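Local coordinates for polar amino acid ABC uptake transporter substrate binding protein (Streptococcus thermophilus LMG 18311, PDB 3HV1) that probably captures a polar amino acid outside the cell and delivers it to an ABC uptake transporter, as a family 3 solute-binding protein, at residues 11-16 / 214-219; 98-103 / 210-215. All coordinates share one frame; numbering follows the deposited sequence.

Interaction 1. Residues 11-16 / 214-219; sequences KDQWQT and GARKVD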
# COMPACT_ATOMS: atom_id res chain seq x y z
N LYS A 11 -15.53 19.62 -9.03
CA LYS A 11 -14.75 20.02 -7.87
C LYS A 11 -14.89 19.19 -6.60
O LYS A 11 -15.67 18.25 -6.53
CB LYS A 11 -15.03 21.49 -7.54
CG LYS A 11 -16.50 21.85 -7.49
CD LYS A 11 -16.68 23.28 -6.98
CE LYS A 11 -16.11 23.43 -5.56
NZ LYS A 11 -16.22 24.83 -5.04
N ASP A 12 -14.08 19.56 -5.62
CA ASP A 12 -14.05 18.91 -4.32
C ASP A 12 -15.32 19.29 -3.57
O ASP A 12 -15.45 20.42 -3.09
CB ASP A 12 -12.82 19.38 -3.55
CG ASP A 12 -12.61 18.62 -2.26
OD1 ASP A 12 -13.58 18.45 -1.50
OD2 ASP A 12 -11.46 18.19 -2.01
N GLN A 13 -16.24 18.35 -3.45
CA GLN A 13 -17.51 18.62 -2.79
C GLN A 13 -17.61 18.25 -1.32
O GLN A 13 -18.73 18.13 -0.80
CB GLN A 13 -18.64 17.92 -3.54
CG GLN A 13 -18.85 18.37 -4.97
CD GLN A 13 -20.11 17.79 -5.55
OE1 GLN A 13 -21.21 18.22 -5.22
NE2 GLN A 13 -19.96 16.79 -6.41
N TRP A 14 -16.50 18.08 -0.62
CA TRP A 14 -16.61 17.72 0.79
C TRP A 14 -17.52 18.71 1.52
O TRP A 14 -18.32 18.33 2.36
CB TRP A 14 -15.24 17.67 1.47
CG TRP A 14 -15.34 17.26 2.92
CD1 TRP A 14 -15.07 18.04 4.01
CD2 TRP A 14 -15.79 16.00 3.43
NE1 TRP A 14 -15.34 17.35 5.16
CE2 TRP A 14 -15.78 16.09 4.84
CE3 TRP A 14 -16.22 14.80 2.84
CZ2 TRP A 14 -16.17 15.03 5.67
CZ3 TRP A 14 -16.61 13.74 3.66
CH2 TRP A 14 -16.58 13.87 5.06
N GLN A 15 -17.39 19.99 1.16
CA GLN A 15 -18.21 21.03 1.77
C GLN A 15 -19.69 20.80 1.53
O GLN A 15 -20.52 21.04 2.41
CB GLN A 15 -17.81 22.40 1.20
CG GLN A 15 -16.76 23.10 2.02
CD GLN A 15 -17.32 23.60 3.33
OE1 GLN A 15 -18.17 24.50 3.35
NE2 GLN A 15 -16.87 23.02 4.44
N THR A 16 -20.03 20.34 0.33
CA THR A 16 -21.41 20.07 -0.01
C THR A 16 -21.93 18.83 0.71
O THR A 16 -23.02 18.86 1.30
CB THR A 16 -21.56 19.90 -1.54
OG1 THR A 16 -21.29 21.16 -2.17
CG2 THR A 16 -22.97 19.46 -1.90
N GLY A 214 -13.81 3.88 -4.57
CA GLY A 214 -13.46 4.79 -5.64
C GLY A 214 -14.32 6.05 -5.64
O GLY A 214 -15.51 5.98 -5.35
N ALA A 215 -13.71 7.19 -5.94
CA ALA A 215 -14.41 8.47 -5.98
C ALA A 215 -13.83 9.30 -7.12
O ALA A 215 -12.77 8.96 -7.65
CB ALA A 215 -14.24 9.22 -4.67
N ARG A 216 -14.52 10.37 -7.49
CA ARG A 216 -14.00 11.22 -8.56
C ARG A 216 -12.62 11.72 -8.11
O ARG A 216 -12.40 11.98 -6.93
CB ARG A 216 -14.96 12.39 -8.82
CG ARG A 216 -16.17 11.98 -9.66
CD ARG A 216 -17.12 13.15 -9.89
NE ARG A 216 -17.77 13.58 -8.66
CZ ARG A 216 -18.85 13.01 -8.13
NH1 ARG A 216 -19.42 11.97 -8.74
NH2 ARG A 216 -19.36 13.47 -7.00
N LYS A 217 -11.69 11.84 -9.05
CA LYS A 217 -10.34 12.28 -8.72
C LYS A 217 -10.28 13.64 -8.03
O LYS A 217 -9.37 13.90 -7.24
CB LYS A 217 -9.48 12.32 -9.99
CG LYS A 217 -9.26 10.97 -10.62
CD LYS A 217 -8.30 11.06 -11.79
CE LYS A 217 -7.75 9.70 -12.15
NZ LYS A 217 -6.97 9.13 -11.01
N VAL A 218 -11.26 14.50 -8.32
CA VAL A 218 -11.31 15.83 -7.73
C VAL A 218 -11.70 15.81 -6.24
O VAL A 218 -11.38 16.74 -5.51
CB VAL A 218 -12.32 16.74 -8.47
CG1 VAL A 218 -11.82 17.04 -9.87
CG2 VAL A 218 -13.69 16.05 -8.54
N ASP A 219 -12.38 14.76 -5.81
CA ASP A 219 -12.81 14.64 -4.42
C ASP A 219 -11.71 14.15 -3.48
O ASP A 219 -11.89 13.19 -2.73
CB ASP A 219 -14.01 13.70 -4.31
CG ASP A 219 -15.34 14.44 -4.37
OD1 ASP A 219 -15.41 15.54 -3.80
OD2 ASP A 219 -16.30 13.90 -4.94
O HOH W 1 -17.27 15.93 -7.07
O HOH W 2 -13.86 15.73 -1.53

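Interaction 2. Residues 98-103 / 210-215; sequences ADFTEP and SFAVGA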
# COMPACT_ATOMS: atom_id res chain seq x y z
N ALA A 98 -10.87 7.23 -11.67
CA ALA A 98 -11.07 7.59 -10.27
C ALA A 98 -9.86 7.48 -9.36
O ALA A 98 -8.84 6.91 -9.71
CB ALA A 98 -12.22 6.75 -9.70
N ASP A 99 -10.02 8.06 -8.17
CA ASP A 99 -9.00 8.02 -7.12
C ASP A 99 -9.52 7.07 -6.05
O ASP A 99 -10.72 7.02 -5.79
CB ASP A 99 -8.78 9.41 -6.54
CG ASP A 99 -7.74 10.21 -7.31
OD1 ASP A 99 -7.18 9.67 -8.29
OD2 ASP A 99 -7.48 11.38 -6.93
N PHE A 100 -8.61 6.32 -5.44
CA PHE A 100 -8.98 5.32 -4.44
C PHE A 100 -8.58 5.59 -3.01
O PHE A 100 -7.57 6.23 -2.74
CB PHE A 100 -8.38 3.97 -4.83
CG PHE A 100 -9.03 3.33 -6.01
CD1 PHE A 100 -10.08 2.43 -5.84
CD2 PHE A 100 -8.60 3.62 -7.30
CE1 PHE A 100 -10.69 1.83 -6.92
CE2 PHE A 100 -9.21 3.02 -8.40
CZ PHE A 100 -10.25 2.13 -8.21
N THR A 101 -9.39 5.07 -2.08
CA THR A 101 -9.06 5.19 -0.67
C THR A 101 -8.05 4.07 -0.50
O THR A 101 -7.77 3.32 -1.44
CB THR A 101 -10.23 4.83 0.26
OG1 THR A 101 -10.65 3.48 -0.04
CG2 THR A 101 -11.39 5.79 0.10
N GLU A 102 -7.51 3.96 0.71
CA GLU A 102 -6.60 2.88 1.04
C GLU A 102 -7.48 1.63 1.06
O GLU A 102 -8.70 1.74 1.18
CB GLU A 102 -6.01 3.11 2.44
CG GLU A 102 -5.12 4.33 2.53
CD GLU A 102 -4.02 4.30 1.50
OE1 GLU A 102 -3.38 3.23 1.36
OE2 GLU A 102 -3.79 5.33 0.82
N PRO A 103 -6.89 0.43 0.93
CA PRO A 103 -7.71 -0.79 0.95
C PRO A 103 -8.21 -1.10 2.35
O PRO A 103 -7.47 -0.92 3.31
CB PRO A 103 -6.75 -1.85 0.42
CG PRO A 103 -5.41 -1.36 0.91
CD PRO A 103 -5.48 0.11 0.60
N SER A 210 -7.38 -6.35 -3.35
CA SER A 210 -7.66 -5.51 -2.19
C SER A 210 -8.86 -4.60 -2.49
O SER A 210 -8.85 -3.87 -3.49
CB SER A 210 -6.44 -4.66 -1.84
OG SER A 210 -5.33 -5.48 -1.50
N PHE A 211 -9.88 -4.67 -1.64
CA PHE A 211 -11.06 -3.84 -1.82
C PHE A 211 -10.78 -2.43 -1.33
O PHE A 211 -10.19 -2.23 -0.27
CB PHE A 211 -12.26 -4.40 -1.04
CG PHE A 211 -12.75 -5.74 -1.53
CD1 PHE A 211 -12.63 -6.09 -2.87
CD2 PHE A 211 -13.41 -6.61 -0.67
CE1 PHE A 211 -13.15 -7.29 -3.35
CE2 PHE A 211 -13.94 -7.82 -1.14
CZ PHE A 211 -13.81 -8.15 -2.48
N ALA A 212 -11.19 -1.44 -2.12
CA ALA A 212 -11.01 -0.05 -1.77
C ALA A 212 -12.19 0.71 -2.38
O ALA A 212 -12.91 0.17 -3.21
CB ALA A 212 -9.67 0.48 -2.33
N VAL A 213 -12.38 1.95 -1.94
CA VAL A 213 -13.49 2.77 -2.42
C VAL A 213 -13.03 3.75 -3.50
O VAL A 213 -11.99 4.38 -3.35
CB VAL A 213 -14.10 3.58 -1.26
CG1 VAL A 213 -15.37 4.29 -1.71
CG2 VAL A 213 -14.39 2.66 -0.08
N GLY A 214 -13.81 3.88 -4.57
CA GLY A 214 -13.46 4.79 -5.64
C GLY A 214 -14.32 6.05 -5.64
O GLY A 214 -15.51 5.98 -5.35
N ALA A 215 -13.71 7.19 -5.94
CA ALA A 215 -14.41 8.47 -5.98
C ALA A 215 -13.83 9.30 -7.12
O ALA A 215 -12.77 8.96 -7.65
CB ALA A 215 -14.24 9.22 -4.67

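Interaction 1. Residues 11-16 / 214-219
Two segments that each lead into a helix meet here: an Asx turn at Asp12 runs into helix 14-20, and a type I beta turn from Arg216 to Asp219 runs into helix 220-236. The Asp12 side chain has CG anti to the backbone N (chi1 -173°). Its OD1 accepts a hydrogen bond from the backbone N of Trp14 at 3.1 Å, which closes the turn. Its other oxygen, OD2, bonds to Thr221 on the facing helix. The tight part of the contact is polar. The backbone N of Gln13, at the N-cap position of its helix, donates to Asp219 OD1 at 3.0 Å, and the N-H meets that oxygen nearly along the C-O axis. The two carboxylates stand almost perpendicular, with Asp12 OD1 and Asp219 OD1 4.1 Å apart. Water 2 bridges them, donating to Asp219 OD1 and more weakly to Asp12 OD1. The N-H donors and this water probably offset the like charges. Asp219 OD2 bonds to Tyr17 OH, and its salt bridge to Arg216 NH2 is long at 3.7 Å. Arg216 has its main partners elsewhere, the carbonyls of Leu76 and Ile81 and the carboxylate of Asp82, so its guanidinium is held on several sides. The looser side lies at the exposed Lys11 and the partly exposed Val218. Val218 CG2 rests 3.6 Å from Lys11 O, while CB of Lys11 points away from 214-219. Water 1 links the two segments. It lies in the guanidinium plane at its edge, accepts from Arg216 NE and Gln13 NE2, and has Lys11 O and Asp219 OD2 within donating reach. The Gln13 amide plane is 39° from the guanidinium plane, with two donors, Gln13 NE2 and Arg216 NH2, 3.4 Å apart.

Interaction 2. Residues 98-103 / 210-215
Segments 98-103 and 210-215 run roughly antiparallel, with end-to-end directions 142° apart. Asp99 and Ala215 form a hydrogen-bonded pair: Asp99 N gives to Ala215 O at 2.9 Å, and Ala215 N gives to Asp99 O at 3.0 Å. Phe100 and Gly214 follow as a non-hydrogen-bonded pair. The ladder goes on with Thr101 N to Val213 O at 3.0 Å. There the pattern changes, because Val213 N is taken by a side chain, Thr101 OG1, at 3.0 Å. A chi1 of 57° sets OG1 between the backbone N and the carbonyl carbon of Thr101, in position for this bond. The same hydroxyl donates to Glu102 O, approaching from above the carbonyl plane. Thr101 CG2 also packs against Val213 CB, and the two side chains cross obliquely. The Phe100 side chain lies on the face opposite to Asp99 and Ala215. Its CD1 comes 4.0 Å from Ala212 CB, and its ring meets that of Tyr88. Ala98 CB is close to Ala215 O, at 3.1 Å. Beyond the ladder, Pro103 CB meets Ser210 CB at 3.6 Å. Ala215, on the other face, touches helix 220-236, as does Thr101. Segment 98-103 runs on into strand 105-114, which also pairs with strand 209-215; this is consistent with the crossover strands that join the two lobes of a type II periplasmic binding protein.

In the fold
Interaction 2 lies along strand 209-215, and interaction 1 uses the turn that follows it; their segments share Gly214 and Ala215. Their centres are 13 Å apart. Interaction 2 lies nearer the middle of the chain, about 12 Å from its centre, and interaction 1 lies farther out at about 23 Å. Lys217, in the turn of interaction 1, ties them directly: its NZ forms a salt bridge with Asp99 OD1 at 2.8 Å and probably a hydrogen bond with Ala98 O. Helix 220-236, which starts after Asp219, reaches both contacts. In this family the solute sits in the cleft between the lobes, so interaction 2 is probably the closer of the two to that site.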